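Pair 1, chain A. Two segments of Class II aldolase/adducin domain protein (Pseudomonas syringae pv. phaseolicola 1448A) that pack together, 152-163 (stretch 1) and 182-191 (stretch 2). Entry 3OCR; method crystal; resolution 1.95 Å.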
# COMPACT_ATOMS: atom_id res chain seq x y z
N ALA A 152 -15.70 -19.39 0.13
CA ALA A 152 -15.36 -20.36 1.16
C ALA A 152 -16.00 -20.06 2.54
O ALA A 152 -16.19 -20.97 3.35
CB ALA A 152 -13.82 -20.48 1.27
N PHE A 153 -16.31 -18.78 2.81
CA PHE A 153 -17.04 -18.39 4.03
C PHE A 153 -18.58 -18.45 3.91
O PHE A 153 -19.28 -18.11 4.86
CB PHE A 153 -16.61 -16.97 4.46
CG PHE A 153 -15.25 -16.96 5.11
CD1 PHE A 153 -14.11 -16.64 4.38
CD2 PHE A 153 -15.12 -17.35 6.44
CE1 PHE A 153 -12.83 -16.68 5.00
CE2 PHE A 153 -13.86 -17.37 7.06
CZ PHE A 153 -12.74 -17.03 6.33
N SER A 154 -19.10 -18.89 2.77
CA SER A 154 -20.55 -18.89 2.62
C SER A 154 -21.19 -19.79 3.68
O SER A 154 -20.78 -20.95 3.84
CB SER A 154 -20.95 -19.33 1.21
OG SER A 154 -22.37 -19.40 1.09
N GLY A 155 -22.15 -19.24 4.41
CA GLY A 155 -22.84 -19.95 5.48
C GLY A 155 -22.02 -20.12 6.76
O GLY A 155 -22.45 -20.83 7.68
N ARG A 156 -20.85 -19.48 6.84
CA ARG A 156 -20.03 -19.56 8.06
C ARG A 156 -20.06 -18.26 8.90
O ARG A 156 -19.49 -18.22 10.00
CB ARG A 156 -18.58 -19.90 7.70
CG ARG A 156 -18.34 -21.36 7.28
CD ARG A 156 -17.00 -21.47 6.55
NE ARG A 156 -15.82 -21.25 7.41
CZ ARG A 156 -14.59 -20.99 6.95
NH1 ARG A 156 -14.37 -20.87 5.65
NH2 ARG A 156 -13.58 -20.84 7.80
N VAL A 157 -20.68 -17.21 8.38
CA VAL A 157 -20.48 -15.88 8.90
C VAL A 157 -21.72 -15.34 9.57
O VAL A 157 -22.81 -15.32 8.96
CB VAL A 157 -19.98 -14.89 7.78
CG1 VAL A 157 -19.69 -13.51 8.38
CG2 VAL A 157 -18.75 -15.47 7.09
N ALA A 158 -21.56 -14.94 10.83
CA ALA A 158 -22.62 -14.25 11.57
C ALA A 158 -22.47 -12.74 11.40
O ALA A 158 -21.38 -12.25 11.17
CB ALA A 158 -22.58 -14.62 13.05
N TYR A 159 -23.60 -12.02 11.46
CA TYR A 159 -23.55 -10.55 11.54
C TYR A 159 -24.17 -10.00 12.83
O TYR A 159 -25.20 -10.51 13.33
CB TYR A 159 -24.26 -9.92 10.33
CG TYR A 159 -23.52 -10.13 9.05
CD1 TYR A 159 -23.62 -11.34 8.36
CD2 TYR A 159 -22.71 -9.13 8.53
CE1 TYR A 159 -22.92 -11.56 7.19
CE2 TYR A 159 -22.00 -9.32 7.34
CZ TYR A 159 -22.12 -10.53 6.67
OH TYR A 159 -21.42 -10.72 5.51
N HIS A 160 -23.56 -8.94 13.34
CA HIS A 160 -24.01 -8.28 14.56
C HIS A 160 -24.06 -6.76 14.30
O HIS A 160 -23.04 -6.14 13.99
CB HIS A 160 -23.05 -8.64 15.73
CG HIS A 160 -23.34 -7.91 17.01
ND1 HIS A 160 -24.41 -8.23 17.82
CD2 HIS A 160 -22.70 -6.88 17.62
CE1 HIS A 160 -24.43 -7.41 18.86
NE2 HIS A 160 -23.39 -6.59 18.77
N GLY A 161 -25.27 -6.21 14.36
CA GLY A 161 -25.53 -4.76 14.24
C GLY A 161 -24.80 -3.93 15.29
O GLY A 161 -24.71 -4.32 16.44
N TYR A 162 -24.28 -2.77 14.89
CA TYR A 162 -23.48 -1.91 15.75
C TYR A 162 -24.31 -1.23 16.84
O TYR A 162 -25.36 -0.62 16.56
CB TYR A 162 -22.74 -0.84 14.95
CG TYR A 162 -21.67 -0.12 15.77
CD1 TYR A 162 -20.63 -0.83 16.38
CD2 TYR A 162 -21.73 1.28 15.96
CE1 TYR A 162 -19.65 -0.16 17.15
CE2 TYR A 162 -20.77 1.94 16.73
CZ TYR A 162 -19.72 1.21 17.31
OH TYR A 162 -18.80 1.89 18.08
N GLU A 163 -23.83 -1.30 18.08
CA GLU A 163 -24.56 -0.67 19.19
C GLU A 163 -23.73 0.32 20.03
O GLU A 163 -24.23 0.89 20.99
CB GLU A 163 -25.23 -1.73 20.07
CG GLU A 163 -26.12 -2.70 19.30
CD GLU A 163 -26.94 -3.59 20.21
OE1 GLU A 163 -27.43 -3.09 21.26
OE2 GLU A 163 -27.11 -4.79 19.89
N LYS A 182 -21.87 -20.49 15.03
CA LYS A 182 -20.79 -20.16 14.07
C LYS A 182 -19.52 -19.75 14.81
O LYS A 182 -19.53 -19.61 16.04
CB LYS A 182 -21.23 -19.06 13.11
CG LYS A 182 -22.49 -19.42 12.29
CD LYS A 182 -22.89 -18.26 11.44
CE LYS A 182 -23.47 -18.71 10.12
NZ LYS A 182 -24.93 -18.77 10.21
N SER A 183 -18.44 -19.57 14.09
CA SER A 183 -17.18 -19.18 14.71
C SER A 183 -16.49 -18.02 13.99
O SER A 183 -15.29 -17.75 14.20
CB SER A 183 -16.24 -20.39 14.85
OG SER A 183 -15.76 -20.81 13.57
N VAL A 184 -17.26 -17.36 13.11
CA VAL A 184 -16.81 -16.16 12.37
C VAL A 184 -17.96 -15.15 12.40
O VAL A 184 -19.11 -15.53 12.11
CB VAL A 184 -16.51 -16.47 10.89
CG1 VAL A 184 -16.03 -15.21 10.18
CG2 VAL A 184 -15.48 -17.61 10.74
N MSE A 185 -17.65 -13.90 12.75
CA MSE A 185 -18.66 -12.85 12.84
C MSE A 185 -18.15 -11.53 12.26
O MSE A 185 -16.98 -11.11 12.46
CB MSE A 185 -19.14 -12.64 14.27
CG MSE A 185 -20.47 -11.77 14.37
SE MSE A 185 -21.52 -12.11 15.99
CE MSE A 185 -19.90 -12.22 17.10
N ILE A 186 -19.03 -10.88 11.53
CA ILE A 186 -18.72 -9.54 11.11
C ILE A 186 -19.49 -8.61 12.04
O ILE A 186 -20.74 -8.63 12.13
CB ILE A 186 -19.00 -9.33 9.58
CG1 ILE A 186 -17.98 -10.13 8.77
CG2 ILE A 186 -18.96 -7.85 9.20
CD1 ILE A 186 -18.21 -10.11 7.21
N LEU A 187 -18.73 -7.80 12.77
CA LEU A 187 -19.33 -6.81 13.66
C LEU A 187 -19.54 -5.57 12.80
O LEU A 187 -18.61 -4.86 12.47
CB LEU A 187 -18.37 -6.54 14.84
CG LEU A 187 -17.95 -7.76 15.65
CD1 LEU A 187 -16.69 -7.47 16.46
CD2 LEU A 187 -19.08 -8.29 16.56
N ARG A 188 -20.79 -5.35 12.38
CA ARG A 188 -21.08 -4.29 11.44
C ARG A 188 -20.58 -2.94 11.96
O ARG A 188 -20.73 -2.63 13.16
CB ARG A 188 -22.60 -4.20 11.12
CG ARG A 188 -23.21 -5.40 10.40
CD ARG A 188 -24.60 -5.00 9.94
NE ARG A 188 -25.43 -6.13 9.54
CZ ARG A 188 -25.49 -6.65 8.32
NH1 ARG A 188 -24.76 -6.15 7.33
NH2 ARG A 188 -26.31 -7.68 8.09
N ASN A 189 -20.02 -2.16 11.04
CA ASN A 189 -19.41 -0.86 11.27
C ASN A 189 -18.33 -0.92 12.34
O ASN A 189 -18.10 0.05 13.04
CB ASN A 189 -20.46 0.17 11.70
CG ASN A 189 -21.60 0.26 10.71
OD1 ASN A 189 -22.67 -0.29 10.97
ND2 ASN A 189 -21.38 0.91 9.55
N HIS A 190 -17.72 -2.07 12.52
CA HIS A 190 -16.89 -2.17 13.70
C HIS A 190 -15.63 -2.95 13.40
O HIS A 190 -14.54 -2.44 13.68
CB HIS A 190 -17.72 -2.74 14.89
CG HIS A 190 -16.96 -2.89 16.17
ND1 HIS A 190 -17.52 -3.44 17.31
CD2 HIS A 190 -15.68 -2.59 16.50
CE1 HIS A 190 -16.62 -3.44 18.28
NE2 HIS A 190 -15.49 -2.94 17.81
N GLY A 191 -15.76 -4.14 12.82
CA GLY A 191 -14.60 -4.96 12.42
C GLY A 191 -14.91 -6.47 12.38
O GLY A 191 -16.06 -6.90 12.11
O HOH W 1 -18.56 -20.29 11.26
O HOH W 2 -16.30 -21.35 10.29
O HOH W 3 -21.35 -4.32 15.23
O HOH W 4 -24.83 -1.79 12.27

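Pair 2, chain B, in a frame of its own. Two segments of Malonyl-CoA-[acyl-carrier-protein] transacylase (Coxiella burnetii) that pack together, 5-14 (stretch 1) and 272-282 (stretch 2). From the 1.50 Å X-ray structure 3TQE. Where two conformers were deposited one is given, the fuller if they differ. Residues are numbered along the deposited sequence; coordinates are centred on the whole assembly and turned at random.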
# COMPACT_ATOMS: atom_id res chain seq x y z
N PRO B 5 -24.16 -4.47 -12.90
CA PRO B 5 -23.42 -3.69 -11.90
C PRO B 5 -22.27 -2.91 -12.50
O PRO B 5 -21.70 -3.30 -13.52
CB PRO B 5 -22.88 -4.76 -10.94
CG PRO B 5 -23.52 -6.01 -11.28
CD PRO B 5 -24.14 -5.91 -12.64
N GLN B 6 -21.94 -1.80 -11.88
CA GLN B 6 -20.77 -1.06 -12.25
C GLN B 6 -19.55 -1.93 -11.95
O GLN B 6 -19.49 -2.60 -10.92
CB GLN B 6 -20.69 0.22 -11.41
CG GLN B 6 -19.62 1.20 -11.86
CD GLN B 6 -20.05 2.18 -12.93
OE1 GLN B 6 -21.23 2.30 -13.25
NE2 GLN B 6 -19.06 2.91 -13.49
N SER B 7 -18.59 -1.92 -12.85
CA SER B 7 -17.32 -2.56 -12.60
C SER B 7 -16.56 -1.73 -11.58
O SER B 7 -16.70 -0.51 -11.55
CB SER B 7 -16.55 -2.71 -13.91
OG SER B 7 -17.38 -3.37 -14.87
N PHE B 8 -15.77 -2.41 -10.76
CA PHE B 8 -15.05 -1.70 -9.71
C PHE B 8 -13.80 -2.41 -9.34
O PHE B 8 -13.65 -3.61 -9.57
CB PHE B 8 -15.95 -1.48 -8.48
CG PHE B 8 -16.33 -2.75 -7.75
CD1 PHE B 8 -15.73 -3.08 -6.56
CD2 PHE B 8 -17.28 -3.62 -8.27
CE1 PHE B 8 -16.08 -4.26 -5.87
CE2 PHE B 8 -17.64 -4.79 -7.59
CZ PHE B 8 -17.03 -5.12 -6.39
N ALA B 9 -12.91 -1.63 -8.73
CA ALA B 9 -11.65 -2.12 -8.26
C ALA B 9 -11.57 -1.87 -6.77
O ALA B 9 -12.14 -0.91 -6.27
CB ALA B 9 -10.54 -1.35 -8.95
N PHE B 10 -10.91 -2.78 -6.06
CA PHE B 10 -10.50 -2.52 -4.71
C PHE B 10 -9.06 -2.09 -4.68
O PHE B 10 -8.20 -2.70 -5.31
CB PHE B 10 -10.62 -3.78 -3.85
CG PHE B 10 -11.92 -3.92 -3.15
CD1 PHE B 10 -13.09 -3.45 -3.68
CD2 PHE B 10 -11.94 -4.49 -1.93
CE1 PHE B 10 -14.26 -3.57 -2.99
CE2 PHE B 10 -13.14 -4.62 -1.25
CZ PHE B 10 -14.28 -4.17 -1.79
N VAL B 11 -8.80 -1.02 -3.95
CA VAL B 11 -7.47 -0.54 -3.73
C VAL B 11 -7.15 -0.56 -2.25
O VAL B 11 -7.95 -0.13 -1.42
CB VAL B 11 -7.20 0.85 -4.36
CG1 VAL B 11 -7.30 0.72 -5.89
CG2 VAL B 11 -8.13 1.96 -3.84
N PHE B 12 -5.99 -1.11 -1.92
CA PHE B 12 -5.63 -1.39 -0.55
C PHE B 12 -4.52 -0.48 -0.11
O PHE B 12 -3.44 -0.50 -0.69
CB PHE B 12 -5.17 -2.83 -0.42
CG PHE B 12 -6.24 -3.83 -0.69
CD1 PHE B 12 -7.00 -4.36 0.32
CD2 PHE B 12 -6.52 -4.22 -1.98
CE1 PHE B 12 -7.98 -5.30 0.08
CE2 PHE B 12 -7.49 -5.15 -2.22
CZ PHE B 12 -8.20 -5.70 -1.19
N PRO B 13 -4.76 0.30 0.93
CA PRO B 13 -3.73 1.19 1.38
C PRO B 13 -2.62 0.54 2.16
O PRO B 13 -2.76 -0.54 2.71
CB PRO B 13 -4.48 2.15 2.27
CG PRO B 13 -5.61 1.53 2.66
CD PRO B 13 -6.01 0.55 1.62
N GLY B 14 -1.51 1.24 2.18
CA GLY B 14 -0.32 0.85 2.91
C GLY B 14 0.12 1.91 3.89
O GLY B 14 -0.69 2.68 4.39
N GLY B 272 -11.95 0.32 -18.29
CA GLY B 272 -13.32 0.77 -18.11
C GLY B 272 -13.78 0.86 -16.68
O GLY B 272 -14.94 1.13 -16.40
N ILE B 273 -12.87 0.69 -15.74
CA ILE B 273 -13.24 0.69 -14.35
C ILE B 273 -12.92 2.04 -13.79
O ILE B 273 -11.73 2.42 -13.75
CB ILE B 273 -12.44 -0.38 -13.59
CG1 ILE B 273 -12.77 -1.77 -14.16
CG2 ILE B 273 -12.70 -0.24 -12.09
CD1 ILE B 273 -11.84 -2.87 -13.77
N LYS B 274 -13.94 2.76 -13.34
CA LYS B 274 -13.76 4.10 -12.82
C LYS B 274 -14.32 4.24 -11.42
O LYS B 274 -14.37 5.34 -10.92
CB LYS B 274 -14.35 5.15 -13.76
CG LYS B 274 -13.67 5.07 -15.10
CD LYS B 274 -13.79 6.29 -15.97
CE LYS B 274 -12.84 6.16 -17.16
NZ LYS B 274 -12.66 4.72 -17.59
N VAL B 275 -14.69 3.13 -10.79
CA VAL B 275 -15.18 3.13 -9.42
C VAL B 275 -14.20 2.31 -8.62
O VAL B 275 -13.86 1.19 -8.99
CB VAL B 275 -16.56 2.50 -9.30
CG1 VAL B 275 -16.98 2.40 -7.87
CG2 VAL B 275 -17.55 3.33 -10.10
N PHE B 276 -13.67 2.93 -7.59
CA PHE B 276 -12.65 2.33 -6.74
C PHE B 276 -13.18 2.32 -5.31
O PHE B 276 -13.79 3.28 -4.86
CB PHE B 276 -11.39 3.20 -6.77
CG PHE B 276 -10.75 3.28 -8.13
CD1 PHE B 276 -9.71 2.44 -8.48
CD2 PHE B 276 -11.23 4.17 -9.07
CE1 PHE B 276 -9.15 2.51 -9.73
CE2 PHE B 276 -10.65 4.22 -10.35
CZ PHE B 276 -9.63 3.39 -10.66
N MSE B 277 -12.92 1.24 -4.60
CA MSE B 277 -13.26 1.16 -3.18
C MSE B 277 -11.95 1.08 -2.45
O MSE B 277 -11.10 0.25 -2.80
CB MSE B 277 -14.04 -0.11 -2.87
CG MSE B 277 -15.48 0.03 -3.02
SE MSE B 277 -15.87 0.21 -4.85
CE MSE B 277 -17.80 0.11 -4.70
N GLU B 278 -11.79 1.93 -1.46
CA GLU B 278 -10.58 1.96 -0.68
C GLU B 278 -10.76 1.00 0.49
O GLU B 278 -11.56 1.23 1.41
CB GLU B 278 -10.25 3.37 -0.23
CG GLU B 278 -8.93 3.49 0.54
CD GLU B 278 -8.21 4.83 0.41
OE1 GLU B 278 -8.81 5.84 -0.04
OE2 GLU B 278 -7.00 4.86 0.75
N CYS B 279 -10.09 -0.13 0.39
CA CYS B 279 -10.29 -1.22 1.32
C CYS B 279 -9.24 -1.15 2.41
O CYS B 279 -8.30 -1.91 2.45
CB CYS B 279 -10.26 -2.55 0.59
SG CYS B 279 -10.89 -3.91 1.55
N GLY B 280 -9.43 -0.20 3.29
CA GLY B 280 -8.51 0.05 4.39
C GLY B 280 -8.88 1.32 5.08
O GLY B 280 -9.85 2.01 4.71
N PRO B 281 -8.13 1.68 6.11
CA PRO B 281 -8.34 2.92 6.82
C PRO B 281 -7.83 4.11 6.03
O PRO B 281 -6.99 3.97 5.12
CB PRO B 281 -7.50 2.72 8.06
CG PRO B 281 -6.35 1.85 7.58
CD PRO B 281 -6.94 0.96 6.55
N ASP B 282 -8.33 5.29 6.37
CA ASP B 282 -7.90 6.56 5.81
C ASP B 282 -8.37 6.68 4.36
O ASP B 282 -8.97 5.77 3.82
CB ASP B 282 -6.40 6.78 6.00
CG ASP B 282 -6.01 8.25 6.16
OD1 ASP B 282 -6.85 9.15 5.88
OD2 ASP B 282 -4.84 8.46 6.55
O HOH W 5 -16.62 1.46 -13.40

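The sharpest difference lies where the two strands end. In pair 1, G161(A) has no side chain, and its neighbour in register just past the strands, R188(A), extends alongside Y159(A): CZ of R188(A) lies 3.7 Å from CD2 of Y159(A), which sits over one face of the guanidinium. In pair 2 the matching positions are F12(B) and C279(B). The CA-to-CB bond of F12(B) points away, yet its ring bends back until CE1 of F12(B) is 3.5 Å from SG of C279(B). The compact cysteine also meets F10(B), the counterpart of Y159(A), with CB of C279(B) 3.6 Å from CD2 of F10(B). A long side chain ending in a flat cation and a small thiol thus start from the same backbone position, the first partly exposed, the second buried among aromatic rings.

Beneath these differences the backbones agree to 0.8 Å RMSD. Each pair sets two short parallel strands side by side, crossing at -29° in pair 1 and -36° in pair 2, and the same ladder of four hydrogen bonds joins them. A158(A) N donates to V184(A) O (2.8 Å) as A9(B) N does to V275(B) O (3.0 Å); the ladder ends with R188(A) N to H160(A) O (2.9 Å) and C279(B) N to V11(B) O (2.8 Å). Because these bonds use main-chain atoms alone, side chains can vary widely around them.

Alanine occurs in both pairs near the start of the ladder, A158(A) matching A9(B), and its small methyl leaves room for a bulky neighbour: CB of A158(A) lies 3.8 Å from CG of the selenomethionine M185(A), and CB of A9(B) lies 3.9 Å from CD1 of F276(B). V184(A) and V275(B) coincide almost exactly. On the face bearing Y159(A) and I186(A), CE2 of the tyrosine packs 3.7 Å from CB of the branched isoleucine; in pair 2 these positions hold F10(B) and the flexible selenomethionine M277(B), whose SE also reaches CD1 of F8(B) at 3.7 Å.

Near the start, K182(A) and I273(B) occupy one site. The lysine's aliphatic carbons do apolar work, CD of K182(A) lying 4.0 Å from CB of A158(A), much as CG2 of I273(B) lies 4.0 Å from CB of A9(B).

After the strands, Y162(A) directs its ring edge toward the face of H190(A), their centroids 5.6 Å apart. Its counterpart P13(B) is compact and rigid, and its CG lies 3.7 Å from CA of G280(B). A CB on that glycine would fall 2.4 Å from CG of P13(B), a clash, so the bare backbone suits the close approach.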